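Long-range contacts in DNA polymerase (Bacillus phage phi29, PDB 2PY5), which replicates the viral genome by protein-primed, highly processive DNA synthesis with strand displacement, and proofreads it with a 3'-5' exonuclease: residues 497-501 and 528-532; 534-540 and 550-556; 545-549 and 571-575. The protein carries 2 engineered substitutions. All blocks are in the same frame, centred on the assembly; numbering follows the deposited sequence.

Contact 1. Residues 497-501 and 528-532. With nucleotides of chain B.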
ATOM      1  N   GLN F 497      11.432  -3.739  14.528  1.00 39.87           N
ATOM      2  CA  GLN F 497      11.192  -3.432  13.120  1.00 38.95           C
ATOM      3  C   GLN F 497      10.120  -2.349  13.038  1.00 37.18           C
ATOM      4  O   GLN F 497       9.113  -2.402  13.763  1.00 35.82           O
ATOM      5  CB  GLN F 497      10.728  -4.676  12.338  1.00 43.00           C
ATOM      6  CG  GLN F 497      11.809  -5.718  12.136  1.00 45.45           C
ATOM      7  CD  GLN F 497      11.274  -7.122  11.838  1.00 46.68           C
ATOM      8  OE1 GLN F 497      11.837  -7.850  11.009  1.00 48.13           O
ATOM      9  NE2 GLN F 497      10.206  -7.519  12.535  1.00 51.89           N
ATOM     10  N   LYS F 498      10.357  -1.354  12.185  1.00 34.27           N
ATOM     11  CA  LYS F 498       9.417  -0.259  11.948  1.00 35.68           C
ATOM     12  C   LYS F 498       9.070   0.560  13.183  1.00 32.75           C
ATOM     13  O   LYS F 498       8.056   1.242  13.182  1.00 35.99           O
ATOM     14  CB  LYS F 498       8.136  -0.782  11.274  1.00 37.24           C
ATOM     15  CG  LYS F 498       8.414  -1.404   9.911  1.00 40.87           C
ATOM     16  CD  LYS F 498       7.155  -1.770   9.185  1.00 46.43           C
ATOM     17  CE  LYS F 498       7.468  -2.392   7.838  1.00 48.37           C
ATOM     18  NZ  LYS F 498       8.128  -1.444   6.890  1.00 51.89           N
ATOM     19  N   THR F 499       9.917   0.519  14.214  1.00 33.28           N
ATOM     20  CA  THR F 499       9.631   1.178  15.484  1.00 32.53           C
ATOM     21  C   THR F 499      10.908   1.830  16.031  1.00 34.43           C
ATOM     22  O   THR F 499      11.704   1.180  16.704  1.00 34.27           O
ATOM     23  CB  THR F 499       9.068   0.191  16.522  1.00 33.51           C
ATOM     24  OG1 THR F 499       7.967  -0.532  15.939  1.00 32.75           O
ATOM     25  CG2 THR F 499       8.586   0.906  17.770  1.00 33.16           C
ATOM     26  N   TYR F 500      11.103   3.103  15.703  1.00 32.94           N
ATOM     27  CA  TYR F 500      12.301   3.820  16.105  1.00 31.92           C
ATOM     28  C   TYR F 500      12.055   5.328  16.154  1.00 30.98           C
ATOM     29  O   TYR F 500      11.072   5.828  15.621  1.00 29.89           O
ATOM     30  CB  TYR F 500      13.470   3.504  15.153  1.00 32.23           C
ATOM     31  CG  TYR F 500      13.299   4.018  13.748  1.00 32.36           C
ATOM     32  CD1 TYR F 500      13.758   5.268  13.420  1.00 33.24           C
ATOM     33  CD2 TYR F 500      12.685   3.259  12.757  1.00 37.14           C
ATOM     34  CE1 TYR F 500      13.632   5.771  12.149  1.00 34.46           C
ATOM     35  CE2 TYR F 500      12.549   3.776  11.470  1.00 35.70           C
ATOM     36  CZ  TYR F 500      13.034   5.033  11.195  1.00 34.99           C
ATOM     37  OH  TYR F 500      12.941   5.616   9.936  1.00 39.55           O
ATOM     38  N   ILE F 501      12.962   6.025  16.830  1.00 27.69           N
ATOM     39  CA  ILE F 501      12.984   7.479  16.853  1.00 29.87           C
ATOM     40  C   ILE F 501      14.386   7.952  16.504  1.00 29.27           C
ATOM     41  O   ILE F 501      15.374   7.239  16.737  1.00 28.11           O
ATOM     42  CB  ILE F 501      12.539   8.083  18.216  1.00 29.12           C
ATOM     43  CG1 ILE F 501      13.396   7.577  19.390  1.00 27.65           C
ATOM     44  CG2 ILE F 501      11.072   7.767  18.479  1.00 30.85           C
ATOM     45  CD1 ILE F 501      12.980   8.103  20.753  1.00 27.27           C
ATOM     46  N   VAL F 528       9.565  10.299  14.640  1.00 33.85           N
ATOM     47  CA  VAL F 528       9.011   9.089  15.230  1.00 32.31           C
ATOM     48  C   VAL F 528       8.433   8.159  14.148  1.00 33.80           C
ATOM     49  O   VAL F 528       7.604   8.596  13.337  1.00 35.42           O
ATOM     50  CB  VAL F 528       7.886   9.448  16.206  1.00 32.07           C
ATOM     51  CG1 VAL F 528       7.398   8.185  16.942  1.00 33.56           C
ATOM     52  CG2 VAL F 528       8.342  10.513  17.208  1.00 35.07           C
ATOM     53  N   LYS F 529       8.867   6.897  14.157  1.00 33.54           N
ATOM     54  CA  LYS F 529       8.357   5.847  13.255  1.00 38.81           C
ATOM     55  C   LYS F 529       7.947   4.639  14.082  1.00 40.92           C
ATOM     56  O   LYS F 529       8.743   4.082  14.850  1.00 39.93           O
ATOM     57  CB  LYS F 529       9.427   5.435  12.247  1.00 44.73           C
ATOM     58  CG  LYS F 529       9.878   6.553  11.364  1.00 44.60           C
ATOM     59  CD  LYS F 529       8.789   6.981  10.393  1.00 49.61           C
ATOM     60  CE  LYS F 529       9.191   8.239   9.675  1.00 49.97           C
ATOM     61  NZ  LYS F 529      10.417   8.025   8.873  1.00 55.98           N
ATOM     62  N   CYS F 530       6.687   4.250  13.976  1.00 36.46           N
ATOM     63  CA  CYS F 530       6.182   3.078  14.692  0.50 38.22           C
ATOM     64  C   CYS F 530       4.967   2.618  13.929  1.00 39.90           C
ATOM     65  O   CYS F 530       3.985   3.355  13.828  1.00 40.70           O
ATOM     66  CB  CYS F 530       5.820   3.380  16.156  0.50 36.68           C
ATOM     67  SG  CYS F 530       5.240   1.910  17.161  0.50 34.90           S
ATOM     68  N   ALA F 531       5.066   1.418  13.363  1.00 36.20           N
ATOM     69  CA  ALA F 531       3.992   0.838  12.559  1.00 36.19           C
ATOM     70  C   ALA F 531       2.724   0.752  13.384  1.00 35.13           C
ATOM     71  O   ALA F 531       2.744   0.273  14.519  1.00 37.79           O
ATOM     72  CB  ALA F 531       4.397  -0.541  12.057  1.00 37.47           C
ATOM     73  N   GLY F 532       1.630   1.252  12.821  1.00 32.97           N
ATOM     74  CA  GLY F 532       0.337   1.199  13.481  1.00 34.44           C
ATOM     75  C   GLY F 532       0.092   2.344  14.439  1.00 35.22           C
ATOM     76  O   GLY F 532      -1.037   2.539  14.885  1.00 35.81           O
TER
ATOM     77  O5'  DG B   1       5.938  -4.052  16.631  1.00 77.06           O
ATOM     78  C5'  DG B   1       4.639  -3.829  17.202  1.00 76.17           C
ATOM     79  C4'  DG B   1       3.542  -4.432  16.346  1.00 74.69           C
ATOM     80  O4'  DG B   1       3.614  -3.884  15.010  1.00 73.74           O
ATOM     81  C3'  DG B   1       3.630  -5.951  16.162  1.00 74.16           C
ATOM     82  O3'  DG B   1       2.682  -6.677  16.992  1.00 74.62           O
ATOM     83  C2'  DG B   1       3.448  -6.167  14.653  1.00 73.12           C
ATOM     84  C1'  DG B   1       2.984  -4.802  14.149  1.00 71.23           C
ATOM     85  N9   DG B   1       3.326  -4.435  12.774  1.00 70.58           N
ATOM     86  C8   DG B   1       4.432  -4.798  12.036  1.00 70.10           C
ATOM     87  N7   DG B   1       4.446  -4.291  10.835  1.00 70.04           N
ATOM     88  C5   DG B   1       3.278  -3.543  10.768  1.00 70.05           C
ATOM     89  C6   DG B   1       2.745  -2.765   9.711  1.00 69.83           C
ATOM     90  O6   DG B   1       3.221  -2.575   8.582  1.00 70.07           O
ATOM     91  N1   DG B   1       1.534  -2.168  10.065  1.00 69.63           N
ATOM     92  C2   DG B   1       0.908  -2.302  11.282  1.00 69.84           C
ATOM     93  N2   DG B   1      -0.255  -1.648  11.436  1.00 69.85           N
ATOM     94  N3   DG B   1       1.397  -3.029  12.281  1.00 69.71           N
ATOM     95  C4   DG B   1       2.579  -3.619  11.956  1.00 69.98           C
TER
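Backbone bonds pair Tyr-500 with Lys-529 as the hydrogen-bonded pair of an antiparallel ladder: Tyr-500 N gives to Lys-529 O at 2.7 Å, and Lys-529 N returns to Tyr-500 O at 2.9 Å, 162° at the hydrogen. Beyond the last bridge, Thr-499 with Cys-530, the ladder gains one more rung, because Ala-531 N reaches Lys-498 O at 3.0 Å.

Side-chain packing divides between the two faces. With the ring carbon CG of Tyr-500 wedged between N and carbonyl carbon (chi1 67°), the ring stands beside the lysine, and Lys-529 CB lies over its face, 3.9 Å from the centroid, as a CH-pi contact. With its CG anti to the carbonyl carbon (chi1 -61°), Lys-529 brings that CG to the ring as well, 3.5 Å from Tyr-500 CZ. On the other face Ile-501 CG2 meets Val-528 CG1 at 4.0 Å.

At the DNA end, Ala-531 CB sits over the base of DG1 of chain B, 3.5 Å from C5. Lys-498 leads away from the strand pair, its NZ in a salt bridge with Asp-456, a ligand of the catalytic magnesium. Lys-498 and Tyr-500 form the KxY motif of family B polymerases, here at the margin of the palm sheet where template-primer DNA probably binds.

Contact 2. Residues 534-540 and 550-556; sequences TDKIKKE and FSRKMKP
The salt bridge between Arg-552 and Glu-540 is straight at one end and skewed at the other. Arg-552 NE points at Glu-540 OE1 at 3.2 Å with 176° at the hydrogen, and the oxygen lies in the guanidinium plane; yet the nitrogen stands well above the plane of the carboxylate, and the two flat groups are turned 76° apart. It joins the short helix 535-538 to the first strand of the long beta hairpin 551-561/564-573, both parts of the polymerase thumb.

Two further contacts fix the rotation of the guanidinium. Arg-552 NH1 gives a 2.8 Å bond to Ser-551 O, and one guanidinium face lies against Phe-550, whose CE1 is 3.4 Å above its plane. The bend of the arginine at chi2 (-67°) folds the chain back over that ring.

The apolar part is built round Ile-537, which points its two branches at different residues. Its CG2 comes in the ring plane to the edge of Phe-550, 3.7 Å from CE2, while CG1 slides past the Met-554 side chain, 3.7 Å from CB. Along the strand, Lys-553 centres an inverse gamma turn, and Met-554 and Lys-555 form a classic beta bulge opposite Asp-570, so the chain turns a corner just where it passes the helix.

Thr-534 is the N-cap of the helix. Its methyl CG2 touches Pro-556 CD at 4.0 Å, and its hydroxyl takes a weak capping bond from Ile-537 N. The same OG1 is 2.6 Å from a water molecule, which donates to Met-554 O, also at 2.6 Å, and thereby ties the helix start to the bulge.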
ATOM      1  N   THR F 534      -0.734   5.939  15.410  1.00 35.02           N
ATOM      2  CA  THR F 534      -1.405   7.063  14.755  1.00 36.72           C
ATOM      3  C   THR F 534      -0.620   8.334  15.029  1.00 34.26           C
ATOM      4  O   THR F 534       0.246   8.349  15.897  1.00 35.78           O
ATOM      5  CB  THR F 534      -2.823   7.275  15.283  1.00 36.75           C
ATOM      6  OG1 THR F 534      -2.750   7.722  16.641  1.00 37.69           O
ATOM      7  CG2 THR F 534      -3.640   5.980  15.201  1.00 39.23           C
ATOM      8  N   ASP F 535      -0.935   9.403  14.304  1.00 36.01           N
ATOM      9  CA  ASP F 535      -0.258  10.689  14.502  1.00 35.63           C
ATOM     10  C   ASP F 535      -0.519  11.278  15.889  1.00 34.77           C
ATOM     11  O   ASP F 535       0.380  11.854  16.492  1.00 34.26           O
ATOM     12  CB  ASP F 535      -0.658  11.706  13.420  1.00 38.55           C
ATOM     13  CG  ASP F 535      -0.087  11.367  12.056  1.00 40.54           C
ATOM     14  OD1 ASP F 535       1.014  10.774  11.983  1.00 41.29           O
ATOM     15  OD2 ASP F 535      -0.741  11.705  11.045  1.00 43.75           O
ATOM     16  N   LYS F 536      -1.744  11.131  16.401  1.00 31.95           N
ATOM     17  CA  LYS F 536      -2.056  11.638  17.738  1.00 33.39           C
ATOM     18  C   LYS F 536      -1.193  10.955  18.807  1.00 30.08           C
ATOM     19  O   LYS F 536      -0.770  11.596  19.766  1.00 32.81           O
ATOM     20  CB  LYS F 536      -3.545  11.446  18.081  1.00 34.67           C
ATOM     21  CG  LYS F 536      -3.961  12.212  19.337  1.00 37.19           C
ATOM     22  CD  LYS F 536      -5.418  12.017  19.725  1.00 38.90           C
ATOM     23  CE  LYS F 536      -5.806  13.012  20.825  1.00 41.02           C
ATOM     24  NZ  LYS F 536      -7.010  12.595  21.604  1.00 42.96           N
ATOM     25  N   ILE F 537      -0.959   9.656  18.647  1.00 31.03           N
ATOM     26  CA  ILE F 537      -0.116   8.912  19.583  1.00 28.97           C
ATOM     27  C   ILE F 537       1.355   9.337  19.420  1.00 29.94           C
ATOM     28  O   ILE F 537       2.061   9.500  20.404  1.00 30.75           O
ATOM     29  CB  ILE F 537      -0.259   7.385  19.406  1.00 31.39           C
ATOM     30  CG1 ILE F 537      -1.687   6.943  19.760  1.00 30.29           C
ATOM     31  CG2 ILE F 537       0.739   6.647  20.296  1.00 32.76           C
ATOM     32  CD1 ILE F 537      -1.978   5.487  19.483  1.00 32.72           C
ATOM     33  N   LYS F 538       1.779   9.554  18.178  1.00 33.02           N
ATOM     34  CA  LYS F 538       3.135  10.065  17.899  1.00 31.18           C
ATOM     35  C   LYS F 538       3.460  11.391  18.625  1.00 31.16           C
ATOM     36  O   LYS F 538       4.599  11.611  19.060  1.00 30.69           O
ATOM     37  CB  LYS F 538       3.345  10.208  16.384  1.00 32.76           C
ATOM     38  CG  LYS F 538       3.546   8.878  15.670  1.00 32.12           C
ATOM     39  CD  LYS F 538       3.878   9.056  14.184  1.00 34.04           C
ATOM     40  CE  LYS F 538       4.418   7.752  13.592  1.00 36.32           C
ATOM     41  NZ  LYS F 538       4.694   7.836  12.132  1.00 38.05           N
ATOM     42  N   LYS F 539       2.459  12.258  18.775  1.00 29.69           N
ATOM     43  CA  LYS F 539       2.600  13.489  19.556  1.00 31.96           C
ATOM     44  C   LYS F 539       3.000  13.248  21.024  1.00 30.60           C
ATOM     45  O   LYS F 539       3.627  14.100  21.647  1.00 31.89           O
ATOM     46  CB  LYS F 539       1.300  14.306  19.514  1.00 34.05           C
ATOM     47  CG  LYS F 539       1.430  15.660  20.191  1.00 35.71           C
ATOM     48  CD  LYS F 539       0.232  16.556  20.014  1.00 35.79           C
ATOM     49  CE  LYS F 539       0.567  17.952  20.522  1.00 37.35           C
ATOM     50  NZ  LYS F 539      -0.624  18.834  20.629  1.00 38.60           N
ATOM     51  N   GLU F 540       2.644  12.084  21.557  1.00 31.16           N
ATOM     52  CA  GLU F 540       2.908  11.752  22.964  1.00 32.88           C
ATOM     53  C   GLU F 540       4.339  11.273  23.194  1.00 31.08           C
ATOM     54  O   GLU F 540       4.827  11.262  24.330  1.00 32.26           O
ATOM     55  CB  GLU F 540       1.950  10.647  23.437  1.00 34.11           C
ATOM     56  CG  GLU F 540       0.462  10.869  23.121  1.00 37.09           C
ATOM     57  CD  GLU F 540      -0.280  11.621  24.209  1.00 37.39           C
ATOM     58  OE1 GLU F 540       0.112  11.528  25.386  1.00 38.40           O
ATOM     59  OE2 GLU F 540      -1.278  12.293  23.885  1.00 41.15           O
ATOM     60  N   PHE F 550       5.365   1.272  26.241  1.00 26.72           N
ATOM     61  CA  PHE F 550       4.675   2.527  25.960  1.00 28.03           C
ATOM     62  C   PHE F 550       3.276   2.203  25.460  1.00 28.41           C
ATOM     63  O   PHE F 550       3.125   1.416  24.521  1.00 25.63           O
ATOM     64  CB  PHE F 550       5.451   3.339  24.902  1.00 27.34           C
ATOM     65  CG  PHE F 550       4.736   4.585  24.419  1.00 30.69           C
ATOM     66  CD1 PHE F 550       5.095   5.839  24.907  1.00 29.74           C
ATOM     67  CD2 PHE F 550       3.738   4.507  23.446  1.00 29.12           C
ATOM     68  CE1 PHE F 550       4.446   6.988  24.453  1.00 31.22           C
ATOM     69  CE2 PHE F 550       3.086   5.645  22.995  1.00 28.88           C
ATOM     70  CZ  PHE F 550       3.449   6.890  23.501  1.00 27.23           C
ATOM     71  N   SER F 551       2.255   2.803  26.079  1.00 29.34           N
ATOM     72  CA  SER F 551       0.863   2.488  25.755  1.00 30.36           C
ATOM     73  C   SER F 551      -0.042   3.716  25.821  1.00 29.84           C
ATOM     74  O   SER F 551       0.100   4.546  26.716  1.00 29.71           O
ATOM     75  CB  SER F 551       0.328   1.406  26.710  1.00 30.12           C
ATOM     76  OG  SER F 551      -0.974   0.981  26.342  1.00 32.64           O
ATOM     77  N   ARG F 552      -0.972   3.815  24.871  1.00 28.15           N
ATOM     78  CA  ARG F 552      -1.988   4.864  24.864  1.00 30.03           C
ATOM     79  C   ARG F 552      -3.302   4.279  24.351  1.00 32.31           C
ATOM     80  O   ARG F 552      -3.311   3.525  23.377  1.00 30.76           O
ATOM     81  CB  ARG F 552      -1.568   6.043  23.973  1.00 31.63           C
ATOM     82  CG  ARG F 552      -0.344   6.822  24.448  1.00 31.64           C
ATOM     83  CD  ARG F 552      -0.609   7.577  25.748  1.00 32.41           C
ATOM     84  NE  ARG F 552       0.504   8.453  26.107  1.00 30.81           N
ATOM     85  CZ  ARG F 552       1.619   8.066  26.722  1.00 31.86           C
ATOM     86  NH1 ARG F 552       1.804   6.797  27.058  1.00 31.13           N
ATOM     87  NH2 ARG F 552       2.566   8.955  26.997  1.00 32.55           N
ATOM     88  N   LYS F 553      -4.409   4.623  25.000  1.00 31.97           N
ATOM     89  CA  LYS F 553      -5.720   4.144  24.567  1.00 32.86           C
ATOM     90  C   LYS F 553      -6.328   5.138  23.590  1.00 31.76           C
ATOM     91  O   LYS F 553      -7.328   5.801  23.877  1.00 30.07           O
ATOM     92  CB  LYS F 553      -6.638   3.916  25.764  1.00 34.57           C
ATOM     93  CG  LYS F 553      -7.862   3.122  25.418  1.00 37.94           C
ATOM     94  CD  LYS F 553      -8.710   2.862  26.648  1.00 40.84           C
ATOM     95  CE  LYS F 553     -10.015   2.195  26.280  1.00 43.62           C
ATOM     96  NZ  LYS F 553      -9.818   1.105  25.279  1.00 44.74           N
ATOM     97  N   MET F 554      -5.699   5.224  22.423  1.00 31.50           N
ATOM     98  CA  MET F 554      -5.965   6.284  21.469  1.00 32.71           C
ATOM     99  C   MET F 554      -6.015   5.800  20.027  1.00 33.08           C
ATOM    100  O   MET F 554      -6.080   6.629  19.120  1.00 35.43           O
ATOM    101  CB  MET F 554      -4.876   7.350  21.574  1.00 32.92           C
ATOM    102  CG  MET F 554      -4.743   7.992  22.931  1.00 33.50           C
ATOM    103  SD  MET F 554      -3.429   9.222  22.932  1.00 34.60           S
ATOM    104  CE  MET F 554      -4.361  10.710  22.612  1.00 37.10           C
ATOM    105  N   LYS F 555      -5.993   4.484  19.803  1.00 31.72           N
ATOM    106  CA  LYS F 555      -5.973   3.957  18.439  1.00 31.75           C
ATOM    107  C   LYS F 555      -7.370   3.557  18.007  1.00 32.05           C
ATOM    108  O   LYS F 555      -7.934   2.615  18.550  1.00 34.16           O
ATOM    109  CB  LYS F 555      -5.035   2.758  18.295  1.00 33.63           C
ATOM    110  CG  LYS F 555      -4.807   2.348  16.829  1.00 36.59           C
ATOM    111  CD  LYS F 555      -4.014   1.073  16.738  1.00 39.81           C
ATOM    112  CE  LYS F 555      -3.721   0.684  15.291  1.00 41.95           C
ATOM    113  NZ  LYS F 555      -2.620  -0.318  15.221  1.00 45.33           N
ATOM    114  N   PRO F 556      -7.926   4.272  17.021  1.00 32.67           N
ATOM    115  CA  PRO F 556      -9.242   3.890  16.511  1.00 32.76           C
ATOM    116  C   PRO F 556      -9.234   2.490  15.891  1.00 32.71           C
ATOM    117  O   PRO F 556      -8.352   2.177  15.066  1.00 34.98           O
ATOM    118  CB  PRO F 556      -9.523   4.949  15.437  1.00 35.21           C
ATOM    119  CG  PRO F 556      -8.602   6.055  15.707  1.00 35.39           C
ATOM    120  CD  PRO F 556      -7.404   5.476  16.355  1.00 34.13           C
TER
HETATM  121  O   HOH W   1      -5.052   8.397  17.521  1.00 33.98           O

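Contact 3. Residues 545-549 and 571-575; sequences NFKVG and TFTIK
Ile-574 carries CG1 anti to its carbonyl carbon (chi1 -58°) and extends on to CD1 (chi2 -179°), which sends the methyl out to the Phe-546 ring; the phenylalanine, with CG anti to its own backbone N, swings that ring in to meet it. The side chains cross at about a right angle, and CD1 of Ile-574 comes within 3.8 Å of CE1 of Phe-546. The isoleucine also lies along the loop backbone, its CB 4.0 Å from Lys-547 O and its CG2 4.1 Å from Val-548 CA.

One backbone bond joins the segments: Gly-549 N gives to Ile-574 O at 2.8 Å, 155° at the hydrogen and in the carbonyl plane. The donor lies just before the first strand of the thumb hairpin 551-561/564-573 and the acceptor just after the second, so the bond closes the open end of the hairpin, where Ile-574 also pairs by backbone with Phe-550.

Val-548 CG1 rests on the same acceptor, 3.6 Å from Ile-574 O, and reaches Lys-575 O of the terminal carboxylate at 3.8 Å. That carboxylate is bridged by its OXT to Arg-496. Thr-573 sets its methyl CG2 near Gly-549 O, at 4.0 Å, while its hydroxyl is hydrogen-bonded to Ser-551 OG.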
ATOM      1  N   ASN F 545      10.233   8.621  27.060  1.00 27.76           N
ATOM      2  CA  ASN F 545       9.167   7.627  27.226  1.00 25.98           C
ATOM      3  C   ASN F 545       9.059   6.557  26.137  1.00 26.81           C
ATOM      4  O   ASN F 545       8.222   5.681  26.233  1.00 26.79           O
ATOM      5  CB  ASN F 545       7.795   8.302  27.442  1.00 27.34           C
ATOM      6  CG  ASN F 545       7.231   8.939  26.185  1.00 27.65           C
ATOM      7  OD1 ASN F 545       7.654   8.642  25.075  1.00 27.14           O
ATOM      8  ND2 ASN F 545       6.244   9.794  26.358  1.00 26.08           N
ATOM      9  N   PHE F 546       9.911   6.638  25.116  1.00 27.24           N
ATOM     10  CA  PHE F 546       9.856   5.700  23.998  1.00 28.01           C
ATOM     11  C   PHE F 546      10.574   4.440  24.397  1.00 28.18           C
ATOM     12  O   PHE F 546      11.802   4.375  24.355  1.00 30.17           O
ATOM     13  CB  PHE F 546      10.523   6.305  22.775  1.00 27.58           C
ATOM     14  CG  PHE F 546      10.390   5.482  21.518  1.00 26.10           C
ATOM     15  CD1 PHE F 546       9.168   5.291  20.914  1.00 26.52           C
ATOM     16  CD2 PHE F 546      11.519   4.959  20.911  1.00 26.48           C
ATOM     17  CE1 PHE F 546       9.081   4.569  19.722  1.00 25.39           C
ATOM     18  CE2 PHE F 546      11.423   4.243  19.746  1.00 25.55           C
ATOM     19  CZ  PHE F 546      10.215   4.054  19.159  1.00 25.32           C
ATOM     20  N   LYS F 547       9.788   3.452  24.816  1.00 28.56           N
ATOM     21  CA  LYS F 547      10.305   2.159  25.203  1.00 31.32           C
ATOM     22  C   LYS F 547       9.240   1.096  25.045  1.00 29.30           C
ATOM     23  O   LYS F 547       8.046   1.397  24.931  1.00 27.29           O
ATOM     24  CB  LYS F 547      10.804   2.196  26.651  1.00 35.35           C
ATOM     25  CG  LYS F 547       9.762   2.568  27.694  1.00 37.83           C
ATOM     26  CD  LYS F 547      10.475   3.117  28.943  1.00 40.75           C
ATOM     27  CE  LYS F 547       9.734   2.795  30.220  1.00 41.74           C
ATOM     28  NZ  LYS F 547      10.545   3.180  31.418  1.00 42.46           N
ATOM     29  N   VAL F 548       9.672  -0.160  25.020  1.00 29.07           N
ATOM     30  CA  VAL F 548       8.752  -1.268  25.007  1.00 32.57           C
ATOM     31  C   VAL F 548       7.871  -1.109  26.246  1.00 29.50           C
ATOM     32  O   VAL F 548       8.388  -0.853  27.347  1.00 29.55           O
ATOM     33  CB  VAL F 548       9.503  -2.619  25.007  1.00 33.54           C
ATOM     34  CG1 VAL F 548       8.534  -3.774  25.106  1.00 32.71           C
ATOM     35  CG2 VAL F 548      10.374  -2.744  23.754  1.00 32.81           C
ATOM     36  N   GLY F 549       6.560  -1.165  26.034  1.00 29.69           N
ATOM     37  CA  GLY F 549       5.560  -0.999  27.099  1.00 29.29           C
ATOM     38  C   GLY F 549       4.822   0.331  27.010  1.00 27.41           C
ATOM     39  O   GLY F 549       3.778   0.502  27.635  1.00 28.68           O
ATOM     40  N   THR F 571      -6.502   0.252  22.915  1.00 35.01           N
ATOM     41  CA  THR F 571      -5.156   0.334  23.472  1.00 35.18           C
ATOM     42  C   THR F 571      -4.094   0.003  22.417  1.00 35.28           C
ATOM     43  O   THR F 571      -4.110  -1.085  21.825  1.00 36.51           O
ATOM     44  CB  THR F 571      -4.992  -0.620  24.639  1.00 34.74           C
ATOM     45  OG1 THR F 571      -5.980  -0.322  25.630  1.00 37.73           O
ATOM     46  CG2 THR F 571      -3.598  -0.486  25.257  1.00 37.04           C
ATOM     47  N   PHE F 572      -3.194   0.953  22.183  1.00 33.74           N
ATOM     48  CA  PHE F 572      -1.994   0.720  21.384  1.00 33.12           C
ATOM     49  C   PHE F 572      -0.798   0.606  22.317  1.00 32.42           C
ATOM     50  O   PHE F 572      -0.527   1.526  23.074  1.00 30.95           O
ATOM     51  CB  PHE F 572      -1.740   1.874  20.422  1.00 35.66           C
ATOM     52  CG  PHE F 572      -0.497   1.699  19.609  1.00 36.33           C
ATOM     53  CD1 PHE F 572      -0.529   0.946  18.440  1.00 39.67           C
ATOM     54  CD2 PHE F 572       0.715   2.242  20.025  1.00 36.68           C
ATOM     55  CE1 PHE F 572       0.615   0.753  17.689  1.00 38.99           C
ATOM     56  CE2 PHE F 572       1.872   2.043  19.269  1.00 38.35           C
ATOM     57  CZ  PHE F 572       1.807   1.301  18.097  1.00 38.36           C
ATOM     58  N   THR F 573      -0.061  -0.498  22.222  1.00 30.63           N
ATOM     59  CA  THR F 573       1.102  -0.729  23.065  1.00 28.69           C
ATOM     60  C   THR F 573       2.280  -1.157  22.204  1.00 27.74           C
ATOM     61  O   THR F 573       2.111  -1.987  21.301  1.00 30.10           O
ATOM     62  CB  THR F 573       0.802  -1.837  24.101  1.00 28.99           C
ATOM     63  OG1 THR F 573      -0.429  -1.529  24.760  1.00 30.22           O
ATOM     64  CG2 THR F 573       1.916  -1.970  25.125  1.00 28.26           C
ATOM     65  N   ILE F 574       3.454  -0.599  22.484  1.00 29.10           N
ATOM     66  CA  ILE F 574       4.686  -1.053  21.858  1.00 28.16           C
ATOM     67  C   ILE F 574       5.095  -2.359  22.535  1.00 30.60           C
ATOM     68  O   ILE F 574       5.499  -2.363  23.699  1.00 32.21           O
ATOM     69  CB  ILE F 574       5.807  -0.034  21.979  1.00 28.32           C
ATOM     70  CG1 ILE F 574       5.393   1.296  21.339  1.00 28.50           C
ATOM     71  CG2 ILE F 574       7.099  -0.572  21.320  1.00 31.46           C
ATOM     72  CD1 ILE F 574       6.451   2.354  21.401  1.00 27.81           C
ATOM     73  N   LYS F 575       4.978  -3.457  21.798  1.00 36.09           N
ATOM     74  CA  LYS F 575       5.231  -4.791  22.336  1.00 40.00           C
ATOM     75  C   LYS F 575       6.514  -5.343  21.757  1.00 42.33           C
ATOM     76  O   LYS F 575       7.196  -6.136  22.407  1.00 42.17           O
ATOM     77  CB  LYS F 575       4.082  -5.736  21.998  1.00 41.42           C
ATOM     78  CG  LYS F 575       2.742  -5.291  22.539  1.00 42.79           C
ATOM     79  CD  LYS F 575       1.665  -6.315  22.255  1.00 44.08           C
ATOM     80  CE  LYS F 575       0.311  -5.819  22.721  1.00 45.44           C
ATOM     81  NZ  LYS F 575      -0.749  -6.848  22.569  1.00 47.23           N
ATOM     82  OXT LYS F 575       6.876  -5.012  20.627  1.00 43.48           O
TER

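The three contacts lie on one side of the chain's centre, their own centres about 10 to 12 Å apart. Contact 1 is the palm end: the side chain of Lys-498 is also about 8 Å, nearest atoms, from that of Asp-458, a second ligand of the catalytic magnesium. From there the chain runs directly into contact 2, where Lys-538 NZ reaches back to Val-528 O at 3.2 Å, a weak bond. Contacts 2 and 3 alternate along the chain and share the hairpin, with Phe-572 N 2.8 Å from Arg-552 O. Contact 3 returns to the palm, since Phe-546 CD2 packs 3.5 Å from Ile-501 CD1. At the far side, Lys-536 of contact 2 has its side chain about 8 Å from that of exonuclease metal ligand Asp-145.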